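Local coordinates for MaoC-like dehydratase (PDB 3KH8), which probably adds water to, or removes it from, enoyl-CoA-type substrates as a MaoC-like hydro-lyase with hot dog domains, at residues T290-M295 / V308-G313; S283-G288 / A314-G319; Q201-Q206 / K302-A307; S82-Y87 / A258-F263; S231-P236 / Q246-G251. One frame throughout, in Å; residues are numbered along the deposited sequence.

Contact 1: residues T290-M295 / V308-G313; sequences TIQTRM and VVKERG
Thr290 and Glu311 meet through two hydrogen bonds at the point where one strand of a hairpin begins and the chain leaving the other strand turns away. Glu311 OE1 takes the backbone N of Thr290 at 2.8 Å on its syn lone pair, while OE2 takes Thr290 OG1 at 2.7 Å, also on the syn side but 23° out of the carboxylate plane. The bend at chi2 of Glu311 (84°) folds the carboxylate back toward the strand, and with Thr290 OG1 lying beside its own backbone N (chi1 -55°) both donors of the threonine face it.

Backbone bonding starts with Lys310 N to Thr290 O, then passes to the antiparallel hydrogen-bonded pair Gln292 and Val308, whose N-H groups and carbonyls are joined in both directions.

From CB outward the extended Lys310 chain crosses Gln292 at about a right angle. Its CB rests 3.6 Å from Gln292 CD, CG lies 3.4 Å from Gln292 NE2, CD touches both Gln292 NE2 and Thr290 CG2, and CE is still 3.9 Å from Gln292 NE2. The terminal NZ goes on to a salt bridge with Glu212. Farther along this face Val308 CG2 sits over the centre of the Arg294 guanidinium, 3.5 Å from Arg294 CZ, and a water links Arg294 NH2 to Gly313 O.

Ile291 and Val309 form the non-hydrogen-bonded pair and point to the other face of the sheet, where Ile291 packs on Ser254 and Val257 of helix 251-266. Strand 209-214 continues the sheet beyond strand 290-297, and Ile316 of strand 314-324 touches both Ile291 and Val309.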
# COMPACT_ATOMS: atom_id res chain seq x y z
N THR A 290 3.40 -6.88 -18.40
CA THR A 290 2.68 -8.09 -18.03
C THR A 290 3.66 -9.22 -17.71
O THR A 290 4.50 -9.57 -18.55
CB THR A 290 1.70 -8.53 -19.14
OG1 THR A 290 0.82 -7.44 -19.45
CG2 THR A 290 0.87 -9.74 -18.71
N ILE A 291 3.54 -9.78 -16.51
CA ILE A 291 4.40 -10.88 -16.09
C ILE A 291 3.68 -12.21 -16.25
O ILE A 291 2.67 -12.47 -15.59
CB ILE A 291 4.88 -10.71 -14.62
CG1 ILE A 291 5.76 -9.46 -14.48
CG2 ILE A 291 5.64 -11.98 -14.16
CD1 ILE A 291 6.16 -9.12 -13.03
N GLN A 292 4.22 -13.05 -17.14
CA GLN A 292 3.71 -14.40 -17.37
C GLN A 292 4.53 -15.39 -16.56
O GLN A 292 5.76 -15.39 -16.64
CB GLN A 292 3.82 -14.79 -18.84
CG GLN A 292 3.01 -13.95 -19.81
CD GLN A 292 3.40 -14.20 -21.26
OE1 GLN A 292 4.57 -14.17 -21.62
NE2 GLN A 292 2.40 -14.45 -22.10
N THR A 293 3.86 -16.24 -15.80
CA THR A 293 4.54 -17.31 -15.08
C THR A 293 4.32 -18.65 -15.80
O THR A 293 3.18 -19.12 -15.91
CB THR A 293 4.12 -17.38 -13.59
OG1 THR A 293 4.36 -16.10 -12.97
CG2 THR A 293 4.91 -18.44 -12.84
N ARG A 294 5.40 -19.24 -16.29
CA ARG A 294 5.37 -20.55 -16.95
C ARG A 294 5.71 -21.63 -15.93
O ARG A 294 6.74 -21.55 -15.28
CB ARG A 294 6.41 -20.62 -18.07
CG ARG A 294 6.34 -19.54 -19.12
CD ARG A 294 7.58 -19.59 -20.00
NE ARG A 294 7.44 -18.76 -21.19
CZ ARG A 294 8.44 -18.39 -21.98
NH1 ARG A 294 9.68 -18.78 -21.71
NH2 ARG A 294 8.20 -17.64 -23.04
N MET A 295 4.85 -22.64 -15.81
CA MET A 295 5.03 -23.65 -14.78
C MET A 295 5.09 -25.08 -15.31
O MET A 295 4.26 -25.50 -16.13
CB MET A 295 3.94 -23.51 -13.70
CG MET A 295 3.99 -22.17 -12.95
SD MET A 295 2.49 -21.79 -12.01
CE MET A 295 1.37 -21.25 -13.30
N VAL A 308 8.16 -14.26 -17.27
CA VAL A 308 8.50 -13.65 -18.55
C VAL A 308 7.68 -12.38 -18.75
O VAL A 308 6.50 -12.36 -18.42
CB VAL A 308 8.24 -14.63 -19.73
CG1 VAL A 308 8.70 -14.03 -21.06
CG2 VAL A 308 8.93 -15.98 -19.49
N VAL A 309 8.31 -11.33 -19.27
CA VAL A 309 7.57 -10.14 -19.68
C VAL A 309 6.92 -10.42 -21.03
O VAL A 309 7.60 -10.65 -22.04
CB VAL A 309 8.47 -8.87 -19.74
CG1 VAL A 309 7.77 -7.75 -20.50
CG2 VAL A 309 8.82 -8.41 -18.34
N LYS A 310 5.59 -10.43 -21.03
CA LYS A 310 4.78 -10.75 -22.21
C LYS A 310 5.08 -9.83 -23.40
O LYS A 310 5.21 -10.29 -24.53
CB LYS A 310 3.29 -10.69 -21.86
CG LYS A 310 2.35 -11.14 -22.97
CD LYS A 310 0.91 -11.16 -22.50
CE LYS A 310 -0.01 -11.70 -23.57
NZ LYS A 310 -1.42 -11.64 -23.12
N GLU A 311 5.21 -8.54 -23.12
CA GLU A 311 5.35 -7.52 -24.17
C GLU A 311 6.67 -7.62 -24.94
O GLU A 311 6.75 -7.18 -26.09
CB GLU A 311 5.17 -6.11 -23.59
CG GLU A 311 3.74 -5.78 -23.14
CD GLU A 311 3.41 -6.25 -21.72
OE1 GLU A 311 4.27 -6.88 -21.06
OE2 GLU A 311 2.28 -5.99 -21.26
N ARG A 312 7.69 -8.21 -24.31
CA ARG A 312 9.03 -8.26 -24.90
C ARG A 312 9.57 -9.68 -25.05
O ARG A 312 10.66 -9.88 -25.62
CB ARG A 312 10.01 -7.42 -24.06
CG ARG A 312 9.73 -5.92 -24.08
CD ARG A 312 10.77 -5.12 -23.31
NE ARG A 312 10.61 -5.27 -21.86
CZ ARG A 312 11.48 -5.89 -21.06
NH1 ARG A 312 12.58 -6.44 -21.56
NH2 ARG A 312 11.24 -5.97 -19.76
N GLY A 313 8.83 -10.66 -24.54
CA GLY A 313 9.26 -12.06 -24.53
C GLY A 313 10.56 -12.29 -23.77
O GLY A 313 11.27 -13.26 -24.04
O HOH W 1 10.41 -15.83 -24.14

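Contact 2: residues S283-G288 / A314-G319; sequences SPCFPG and AVIVDG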
# COMPACT_ATOMS: atom_id res chain seq x y z
N SER A 283 16.84 -10.62 -16.15
CA SER A 283 16.73 -9.34 -16.84
C SER A 283 15.67 -8.46 -16.15
O SER A 283 14.84 -8.98 -15.40
CB SER A 283 16.40 -9.53 -18.33
OG SER A 283 15.05 -9.91 -18.52
N PRO A 284 15.71 -7.13 -16.39
CA PRO A 284 14.81 -6.27 -15.63
C PRO A 284 13.38 -6.24 -16.16
O PRO A 284 13.14 -6.50 -17.34
CB PRO A 284 15.47 -4.89 -15.75
CG PRO A 284 16.21 -4.94 -17.03
CD PRO A 284 16.68 -6.35 -17.19
N CYS A 285 12.46 -5.92 -15.26
CA CYS A 285 11.05 -5.72 -15.58
C CYS A 285 10.71 -4.25 -15.36
O CYS A 285 11.24 -3.60 -14.46
CB CYS A 285 10.20 -6.60 -14.66
SG CYS A 285 8.42 -6.53 -14.95
N PHE A 286 9.82 -3.72 -16.19
CA PHE A 286 9.37 -2.34 -16.03
C PHE A 286 7.94 -2.32 -15.51
O PHE A 286 7.08 -3.06 -16.00
CB PHE A 286 9.51 -1.55 -17.34
CG PHE A 286 10.91 -1.52 -17.86
CD1 PHE A 286 11.86 -0.66 -17.31
CD2 PHE A 286 11.31 -2.37 -18.90
CE1 PHE A 286 13.16 -0.63 -17.78
CE2 PHE A 286 12.61 -2.34 -19.38
CZ PHE A 286 13.54 -1.47 -18.82
N PRO A 287 7.67 -1.48 -14.49
CA PRO A 287 6.31 -1.40 -13.96
C PRO A 287 5.35 -1.06 -15.09
O PRO A 287 5.63 -0.18 -15.90
CB PRO A 287 6.38 -0.24 -12.95
CG PRO A 287 7.83 -0.05 -12.66
CD PRO A 287 8.55 -0.45 -13.90
N GLY A 288 4.23 -1.79 -15.16
CA GLY A 288 3.30 -1.64 -16.28
C GLY A 288 3.31 -2.82 -17.23
O GLY A 288 2.36 -3.03 -17.98
N ALA A 314 10.86 -11.42 -22.82
CA ALA A 314 12.10 -11.50 -22.05
C ALA A 314 11.89 -12.22 -20.72
O ALA A 314 11.01 -11.86 -19.94
CB ALA A 314 12.68 -10.12 -21.82
N VAL A 315 12.71 -13.23 -20.47
CA VAL A 315 12.67 -13.92 -19.18
C VAL A 315 13.27 -13.00 -18.10
O VAL A 315 14.39 -12.52 -18.25
CB VAL A 315 13.39 -15.29 -19.21
CG1 VAL A 315 12.82 -16.19 -20.33
CG2 VAL A 315 14.88 -15.12 -19.38
N ILE A 316 12.51 -12.74 -17.04
CA ILE A 316 12.97 -11.87 -15.96
C ILE A 316 13.34 -12.65 -14.70
O ILE A 316 14.19 -12.22 -13.92
CB ILE A 316 11.96 -10.74 -15.63
CG1 ILE A 316 10.59 -11.31 -15.23
CG2 ILE A 316 11.83 -9.78 -16.82
CD1 ILE A 316 9.61 -10.30 -14.62
N VAL A 317 12.67 -13.78 -14.51
CA VAL A 317 12.95 -14.69 -13.40
C VAL A 317 13.18 -16.06 -14.03
O VAL A 317 12.29 -16.62 -14.69
CB VAL A 317 11.77 -14.74 -12.41
CG1 VAL A 317 12.07 -15.69 -11.27
CG2 VAL A 317 11.44 -13.34 -11.87
N ASP A 318 14.38 -16.60 -13.84
CA ASP A 318 14.79 -17.84 -14.51
C ASP A 318 15.23 -18.87 -13.48
O ASP A 318 15.46 -18.54 -12.31
CB ASP A 318 15.93 -17.54 -15.49
CG ASP A 318 15.96 -18.48 -16.69
OD1 ASP A 318 15.28 -19.54 -16.70
OD2 ASP A 318 16.68 -18.16 -17.66
N GLY A 319 15.32 -20.13 -13.92
CA GLY A 319 15.79 -21.23 -13.08
C GLY A 319 14.97 -21.41 -11.81
O GLY A 319 15.52 -21.74 -10.76
O HOH W 2 14.24 -9.74 -12.82
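Ser283 and Ile316 bring their CA atoms to 4.6 Å where an irregular loop passes a corner in the second chain segment: Ile316 and Val317 both face Ala307, a classic beta bulge. The carbonyl of Ser283 is turned to Ile316, whose CB and CG2 each lie 3.4 Å from Ser283 O. A water donates to both Ser283 O and Ile316 O and so ties the two backbones together.

One side-chain hydrogen bond spans the contact, from Ser283 OG to Val315 O at 2.7 Å. The hydroxyl approaches from well above the carbonyl plane, 46° out of it, rather than along a lone pair. Ile316 holds CG1 between its backbone N and carbonyl carbon (chi1 59°), a less common choice that sends CD1 to Cys285; there it packs 3.7 Å from Cys285 CB and 4.0 Å from Cys285 SG. The CG2 branch of Ile316 meets backbone instead, lying 3.6 Å from Pro284 O.

Cys285 and Ile316 both lie between sheet and helix, touching Ile291 of strand 290-297, Val309 of strand 302-309 and Ser254 of helix 251-266. Backbone bonds of Ile316 to Ser282 and Ala307 keep the bulged strand 314-324 joined on both flanks.

Contact 3: residues Q201-Q206 / K302-A307; sequences QIPKRQ and KVLFQA
Ile202 and Pro203 pack on Leu304, where the loop 201-206 passes strand 302-309. Pro203 lays the CD corner of its ring 3.8 Å from Leu304 CD1, the two side chains crossing at a slant. Ile202 sends its CD1 toward the strand, 4.3 Å from Leu304 CB; its chi2 of -56° curls the ethyl branch inward. Ile202, Pro203 and Gln306 also touch Trp296 of the adjacent strand 290-297.

A second group sets methyls against backbone carbonyls. Leu304 CD1 lies 3.2 Å from Gln201 O, and Ile202 CD1 lies 3.5 Å from Phe305 O, so each segment offers one carbonyl oxygen to a methyl of the other.

The third kind is aliphatic carbon against the methylene and amide of Gln306. Both branches of Ile202 slant across this side chain: CG1 is 3.9 Å from Gln306 CG, and CG2 is 3.8 Å from Gln306 CD. The amide ends are used by other partners, NE2 donating to Asp318 and OE1 accepting from Arg294, which should fix the orientation of the group on which the isoleucine rests.

Across this interface there is thus only van der Waals contact. Ile202 may partly shield the bonds of the Gln306 amide from solvent, while the polar links of the loop, such as Arg205 to Asp208 and Glu298, are made outside the contact.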
# COMPACT_ATOMS: atom_id res chain seq x y z
N GLN A 201 17.36 -26.98 -14.32
CA GLN A 201 17.23 -27.12 -15.76
C GLN A 201 15.76 -26.97 -16.14
O GLN A 201 14.95 -27.84 -15.85
CB GLN A 201 17.81 -28.46 -16.24
CG GLN A 201 19.31 -28.60 -15.96
CD GLN A 201 19.88 -29.97 -16.30
OE1 GLN A 201 19.26 -30.80 -16.97
NE2 GLN A 201 21.10 -30.21 -15.84
N ILE A 202 15.43 -25.84 -16.76
CA ILE A 202 14.07 -25.59 -17.23
C ILE A 202 13.77 -26.56 -18.38
O ILE A 202 14.54 -26.62 -19.35
CB ILE A 202 13.87 -24.11 -17.67
CG1 ILE A 202 14.05 -23.14 -16.49
CG2 ILE A 202 12.53 -23.91 -18.39
CD1 ILE A 202 13.14 -23.38 -15.28
N PRO A 203 12.68 -27.34 -18.27
CA PRO A 203 12.34 -28.33 -19.30
C PRO A 203 12.07 -27.69 -20.65
O PRO A 203 11.57 -26.56 -20.72
CB PRO A 203 11.07 -28.99 -18.75
CG PRO A 203 11.10 -28.74 -17.28
CD PRO A 203 11.73 -27.38 -17.14
N LYS A 204 12.41 -28.40 -21.73
CA LYS A 204 12.24 -27.89 -23.09
C LYS A 204 10.81 -28.05 -23.59
O LYS A 204 10.39 -27.39 -24.55
CB LYS A 204 13.24 -28.56 -24.04
CG LYS A 204 14.71 -28.20 -23.75
CD LYS A 204 14.95 -26.70 -23.89
CE LYS A 204 16.39 -26.33 -23.58
NZ LYS A 204 16.62 -24.87 -23.81
N ARG A 205 10.06 -28.93 -22.94
CA ARG A 205 8.66 -29.15 -23.27
C ARG A 205 7.81 -27.91 -23.00
O ARG A 205 8.23 -26.98 -22.30
CB ARG A 205 8.12 -30.36 -22.49
CG ARG A 205 8.18 -30.21 -20.97
CD ARG A 205 8.08 -31.56 -20.27
NE ARG A 205 7.95 -31.43 -18.82
CZ ARG A 205 6.80 -31.17 -18.19
NH1 ARG A 205 5.69 -31.00 -18.90
NH2 ARG A 205 6.76 -31.07 -16.87
N GLN A 206 6.61 -27.89 -23.58
CA GLN A 206 5.62 -26.85 -23.33
C GLN A 206 5.33 -26.77 -21.83
O GLN A 206 5.26 -27.81 -21.17
CB GLN A 206 4.34 -27.20 -24.09
CG GLN A 206 3.53 -26.03 -24.60
CD GLN A 206 2.43 -26.49 -25.54
OE1 GLN A 206 2.65 -27.32 -26.42
NE2 GLN A 206 1.23 -25.94 -25.36
N LYS A 302 7.45 -30.94 -6.75
CA LYS A 302 8.42 -30.01 -7.31
C LYS A 302 7.92 -29.39 -8.61
O LYS A 302 7.50 -30.09 -9.53
CB LYS A 302 9.78 -30.68 -7.52
CG LYS A 302 10.91 -29.70 -7.88
CD LYS A 302 12.24 -30.40 -8.12
CE LYS A 302 12.33 -30.98 -9.53
NZ LYS A 302 13.72 -31.41 -9.86
N VAL A 303 7.98 -28.06 -8.68
CA VAL A 303 7.58 -27.32 -9.87
C VAL A 303 8.70 -26.41 -10.34
O VAL A 303 9.25 -25.62 -9.56
CB VAL A 303 6.29 -26.47 -9.62
CG1 VAL A 303 5.88 -25.71 -10.89
CG2 VAL A 303 5.16 -27.36 -9.14
N LEU A 304 9.05 -26.54 -11.61
CA LEU A 304 10.01 -25.64 -12.22
C LEU A 304 9.25 -24.53 -12.93
O LEU A 304 8.13 -24.73 -13.40
CB LEU A 304 10.96 -26.40 -13.17
CG LEU A 304 11.74 -27.57 -12.54
CD1 LEU A 304 12.71 -28.18 -13.53
CD2 LEU A 304 12.48 -27.17 -11.25
N PHE A 305 9.85 -23.34 -12.97
CA PHE A 305 9.14 -22.18 -13.51
C PHE A 305 10.03 -21.05 -14.00
O PHE A 305 11.21 -20.97 -13.64
CB PHE A 305 8.12 -21.65 -12.50
CG PHE A 305 8.73 -20.98 -11.30
CD1 PHE A 305 9.10 -21.72 -10.19
CD2 PHE A 305 8.92 -19.60 -11.29
CE1 PHE A 305 9.66 -21.10 -9.08
CE2 PHE A 305 9.49 -18.97 -10.18
CZ PHE A 305 9.85 -19.72 -9.07
N GLN A 306 9.44 -20.20 -14.84
CA GLN A 306 10.05 -18.95 -15.27
C GLN A 306 9.00 -17.86 -15.21
O GLN A 306 7.80 -18.14 -15.32
CB GLN A 306 10.53 -19.06 -16.71
CG GLN A 306 11.65 -20.06 -16.98
CD GLN A 306 12.02 -20.10 -18.45
OE1 GLN A 306 11.15 -20.29 -19.30
NE2 GLN A 306 13.29 -19.90 -18.75
N ALA A 307 9.44 -16.62 -15.02
CA ALA A 307 8.56 -15.47 -15.22
C ALA A 307 9.08 -14.66 -16.40
O ALA A 307 10.28 -14.41 -16.52
CB ALA A 307 8.47 -14.61 -13.96

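Contact 4: residues S82-Y87 / A258-F263; sequences SAFPLY and ASRALF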
# COMPACT_ATOMS: atom_id res chain seq x y z
N SER A 82 -3.99 -15.17 5.95
CA SER A 82 -2.62 -15.62 6.10
C SER A 82 -1.65 -14.56 5.60
O SER A 82 -2.02 -13.72 4.76
CB SER A 82 -2.39 -16.91 5.30
OG SER A 82 -3.29 -17.94 5.68
N ALA A 83 -0.42 -14.58 6.11
CA ALA A 83 0.66 -13.84 5.49
C ALA A 83 0.92 -14.47 4.13
O ALA A 83 0.83 -15.70 3.99
CB ALA A 83 1.92 -13.91 6.34
N PHE A 84 1.24 -13.67 3.12
CA PHE A 84 1.71 -14.28 1.87
C PHE A 84 3.08 -14.92 2.13
O PHE A 84 3.95 -14.30 2.74
CB PHE A 84 1.76 -13.30 0.69
CG PHE A 84 1.95 -14.00 -0.62
CD1 PHE A 84 0.87 -14.58 -1.28
CD2 PHE A 84 3.22 -14.15 -1.16
CE1 PHE A 84 1.05 -15.27 -2.48
CE2 PHE A 84 3.41 -14.84 -2.36
CZ PHE A 84 2.33 -15.40 -3.02
N PRO A 85 3.27 -16.18 1.68
CA PRO A 85 4.44 -16.97 2.08
C PRO A 85 5.82 -16.35 1.78
O PRO A 85 6.78 -16.67 2.48
CB PRO A 85 4.26 -18.28 1.32
CG PRO A 85 2.79 -18.42 1.23
CD PRO A 85 2.30 -17.02 0.94
N LEU A 86 5.90 -15.50 0.77
CA LEU A 86 7.18 -14.86 0.42
C LEU A 86 7.52 -13.65 1.30
O LEU A 86 8.64 -13.14 1.23
CB LEU A 86 7.20 -14.46 -1.06
CG LEU A 86 8.59 -14.23 -1.68
CD1 LEU A 86 9.33 -15.55 -1.88
CD2 LEU A 86 8.50 -13.45 -2.99
N TYR A 87 6.58 -13.19 2.12
CA TYR A 87 6.79 -11.96 2.90
C TYR A 87 8.13 -11.86 3.67
O TYR A 87 8.71 -10.78 3.71
CB TYR A 87 5.59 -11.62 3.80
CG TYR A 87 5.82 -10.37 4.62
CD1 TYR A 87 5.89 -9.12 4.01
CD2 TYR A 87 6.00 -10.43 6.00
CE1 TYR A 87 6.12 -7.95 4.75
CE2 TYR A 87 6.24 -9.28 6.75
CZ TYR A 87 6.29 -8.05 6.12
OH TYR A 87 6.52 -6.91 6.85
N ALA A 258 5.36 -14.23 -9.42
CA ALA A 258 5.52 -15.66 -9.73
C ALA A 258 5.02 -16.54 -8.59
O ALA A 258 4.32 -17.54 -8.82
CB ALA A 258 6.97 -15.97 -10.07
N SER A 259 5.35 -16.16 -7.35
CA SER A 259 4.91 -16.90 -6.16
C SER A 259 3.39 -16.97 -6.03
O SER A 259 2.85 -17.99 -5.61
CB SER A 259 5.52 -16.30 -4.89
OG SER A 259 6.93 -16.38 -4.92
N ARG A 260 2.71 -15.88 -6.40
CA ARG A 260 1.25 -15.83 -6.42
C ARG A 260 0.67 -16.87 -7.37
O ARG A 260 -0.29 -17.56 -7.03
CB ARG A 260 0.75 -14.44 -6.82
CG ARG A 260 0.90 -13.35 -5.76
CD ARG A 260 0.55 -11.99 -6.33
NE ARG A 260 -0.70 -12.04 -7.09
CZ ARG A 260 -0.98 -11.31 -8.16
NH1 ARG A 260 -0.10 -10.43 -8.63
NH2 ARG A 260 -2.14 -11.47 -8.77
N ALA A 261 1.26 -16.97 -8.56
CA ALA A 261 0.82 -17.95 -9.56
C ALA A 261 1.03 -19.37 -9.04
O ALA A 261 0.16 -20.23 -9.19
CB ALA A 261 1.55 -17.74 -10.88
N LEU A 262 2.19 -19.61 -8.43
CA LEU A 262 2.53 -20.93 -7.88
C LEU A 262 1.61 -21.34 -6.73
O LEU A 262 1.15 -22.48 -6.68
CB LEU A 262 4.00 -20.97 -7.45
CG LEU A 262 5.02 -20.87 -8.58
CD1 LEU A 262 6.36 -20.35 -8.05
CD2 LEU A 262 5.19 -22.21 -9.31
N PHE A 263 1.33 -20.40 -5.82
CA PHE A 263 0.41 -20.66 -4.71
C PHE A 263 -0.99 -20.98 -5.23
O PHE A 263 -1.63 -21.91 -4.75
CB PHE A 263 0.35 -19.48 -3.73
CG PHE A 263 -0.65 -19.68 -2.61
CD1 PHE A 263 -0.32 -20.43 -1.49
CD2 PHE A 263 -1.93 -19.13 -2.70
CE1 PHE A 263 -1.25 -20.63 -0.46
CE2 PHE A 263 -2.86 -19.32 -1.68
CZ PHE A 263 -2.52 -20.07 -0.56
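Phe84 meets Ser259 and Arg260 of helix 251-266 with the edge of its ring. Ring atom CZ lies 3.4 Å from Arg260 N and 3.6 Å from Ser259 C, both near the ring plane, so the rim of the phenyl abuts the peptide between these residues. With CG anti to the backbone N (chi1 -167°), the ring reaches from its turn across to the helix. Pro85 CD lies over one face, toward the rim.

Aliphatic contacts flank this edge. Ser259 CB is 3.6 Å from Phe84 CE2, and Arg260 CG is 3.7 Å from Phe84 CZ. One turn further along the helix Phe263 CB approaches Phe84 CE1 at 4.4 Å.

Polar groups take part differently. The Leu86 CD2 methyl lies beside the serine hydroxyl, 3.8 Å from Ser259 OG, which is hydrogen-bonded to Met255 O within its own helix. It is Arg260 CG that touches the ring, while the guanidinium turns to Glu68 and Ile66 O.

A type I turn from Phe84 to Tyr87 carries Phe84 and Leu86. The contact joins the N-terminal hydratase 2 family region to the helix of the MaoC-like region. The turn is buried between helix 251-266 and helix 56-65, with Phe73 of helix 71-74 edge-to-face against both Phe84 and Phe263, and Ile277 of strand 274-281 touching both Leu86 and Ser259.

Contact 5: residues S231-P236 / Q246-G251; sequences SLHIDP and QPILHG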
# COMPACT_ATOMS: atom_id res chain seq x y z
N SER A 231 16.02 4.22 -4.62
CA SER A 231 15.62 5.22 -5.61
C SER A 231 15.58 4.69 -7.04
O SER A 231 14.91 5.25 -7.90
CB SER A 231 16.53 6.46 -5.53
OG SER A 231 17.88 6.10 -5.77
N LEU A 232 16.29 3.59 -7.28
CA LEU A 232 16.32 2.92 -8.58
C LEU A 232 14.91 2.58 -9.09
O LEU A 232 14.66 2.60 -10.30
CB LEU A 232 17.19 1.65 -8.50
CG LEU A 232 17.36 0.76 -9.74
CD1 LEU A 232 18.05 1.49 -10.89
CD2 LEU A 232 18.12 -0.52 -9.40
N HIS A 233 14.00 2.30 -8.16
CA HIS A 233 12.66 1.84 -8.53
C HIS A 233 11.60 2.95 -8.64
O HIS A 233 10.44 2.68 -8.93
CB HIS A 233 12.20 0.74 -7.57
CG HIS A 233 13.20 -0.36 -7.41
ND1 HIS A 233 13.60 -1.17 -8.45
CD2 HIS A 233 13.91 -0.76 -6.33
CE1 HIS A 233 14.50 -2.04 -8.02
NE2 HIS A 233 14.71 -1.81 -6.73
N ILE A 234 12.01 4.20 -8.44
CA ILE A 234 11.05 5.30 -8.43
C ILE A 234 11.53 6.61 -9.10
O ILE A 234 10.74 7.27 -9.78
CB ILE A 234 10.49 5.55 -6.98
CG1 ILE A 234 9.32 6.55 -7.01
CG2 ILE A 234 11.60 5.94 -6.01
CD1 ILE A 234 8.39 6.45 -5.82
N ASP A 235 12.80 6.95 -8.92
CA ASP A 235 13.36 8.19 -9.46
C ASP A 235 13.88 7.96 -10.88
O ASP A 235 14.89 7.28 -11.06
CB ASP A 235 14.49 8.71 -8.55
CG ASP A 235 14.98 10.11 -8.93
OD1 ASP A 235 14.68 10.62 -10.03
OD2 ASP A 235 15.70 10.71 -8.10
N PRO A 236 13.19 8.54 -11.89
CA PRO A 236 13.57 8.35 -13.29
C PRO A 236 14.99 8.83 -13.58
O PRO A 236 15.67 8.25 -14.43
CB PRO A 236 12.56 9.20 -14.06
CG PRO A 236 11.43 9.41 -13.12
CD PRO A 236 12.04 9.45 -11.76
N GLN A 246 13.42 4.10 -17.84
CA GLN A 246 12.54 4.45 -16.73
C GLN A 246 12.91 3.58 -15.53
O GLN A 246 13.68 2.63 -15.68
CB GLN A 246 11.06 4.26 -17.14
CG GLN A 246 10.68 2.84 -17.56
CD GLN A 246 9.29 2.76 -18.17
OE1 GLN A 246 8.98 3.47 -19.12
NE2 GLN A 246 8.46 1.88 -17.63
N PRO A 247 12.39 3.90 -14.33
CA PRO A 247 12.67 3.04 -13.18
C PRO A 247 12.27 1.58 -13.44
O PRO A 247 11.32 1.33 -14.18
CB PRO A 247 11.79 3.64 -12.07
CG PRO A 247 11.69 5.08 -12.43
CD PRO A 247 11.61 5.10 -13.94
N ILE A 248 13.00 0.65 -12.84
CA ILE A 248 12.65 -0.78 -12.95
C ILE A 248 11.86 -1.26 -11.74
O ILE A 248 12.00 -0.72 -10.64
CB ILE A 248 13.91 -1.66 -13.15
CG1 ILE A 248 14.84 -1.59 -11.93
CG2 ILE A 248 14.64 -1.27 -14.44
CD1 ILE A 248 15.90 -2.68 -11.88
N LEU A 249 11.02 -2.27 -11.95
CA LEU A 249 10.28 -2.90 -10.85
C LEU A 249 11.25 -3.73 -10.01
O LEU A 249 12.18 -4.32 -10.56
CB LEU A 249 9.15 -3.78 -11.40
CG LEU A 249 8.22 -4.51 -10.42
CD1 LEU A 249 7.38 -3.53 -9.57
CD2 LEU A 249 7.32 -5.49 -11.16
N HIS A 250 11.03 -3.76 -8.70
CA HIS A 250 11.82 -4.58 -7.78
C HIS A 250 11.83 -6.02 -8.26
O HIS A 250 10.77 -6.57 -8.56
CB HIS A 250 11.21 -4.58 -6.38
CG HIS A 250 11.11 -3.23 -5.73
ND1 HIS A 250 10.29 -2.23 -6.21
CD2 HIS A 250 11.68 -2.74 -4.61
CE1 HIS A 250 10.38 -1.17 -5.42
NE2 HIS A 250 11.23 -1.46 -4.44
N GLY A 251 13.01 -6.63 -8.33
CA GLY A 251 13.12 -8.05 -8.63
C GLY A 251 12.32 -8.93 -7.68
O GLY A 251 11.71 -9.92 -8.09
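Pro247 packs into the bend of the segment 231-236, its CB 3.5 Å from both Leu232 O and His233 C. Farther round its ring, CG lies 3.6 Å from Ile234 O and CD faces Pro236. Leu232 O is buried here without a polar partner.

Ile248 follows with the central bond: its carbonyl O accepts from His233 ND1 at 2.7 Å. The acceptor lies nearly in the imidazole plane, whereas the donor stands 45° out of the carbonyl plane. The Ile248 side chain runs beside the same ring, and its CD1 meets Leu232 CD2 at 4.0 Å.

His250, the N-cap residue of helix 251-266, stacks face to face on His233, with ring centroids 3.8 Å apart and planes inclined by 25°. The bond from His250 NE2 to Asp228 O should fix the rotation of the His250 ring. His233 itself has a bond at its edge and the His250 ring over one face; Leu232 CG lies over the opposite face, toward its rim. Tyr75 of the second subunit packs on Ser231, Ile234 and Asp235.

The sequence from Asp228 to His233 closely resembles the core of the hydratase 2 motif of the hot dog (R)-hydratases, with Ser231 in place of the usual proline. In those relatives such an aspartate and histidine form the catalytic pair, consistent with an active-site loop.

In the fold
Contact 5 lies nested along the chain inside the loops closed by contacts 3 and 4, and contact 1 inside that of contact 2. Contact 1 pairs strands 290-297 and 302-309, contact 3 uses 302-309, and contact 2 uses the next strand, 314-324; the centres of contacts 1 and 2 are about 8 Å apart. Helix 251-266 lies against this sheet, as in a hot dog domain, and its residues 258-263 form half of contact 4, which ties it to the N-terminal family region. Contact 5 leads into the helix and is joined to contact 2 by a backbone hydrogen bond from Leu249 N to Cys285 O. With centres about 28 Å apart, contacts 3 and 5 involve the loop before strand 209-214 and the probable catalytic loop.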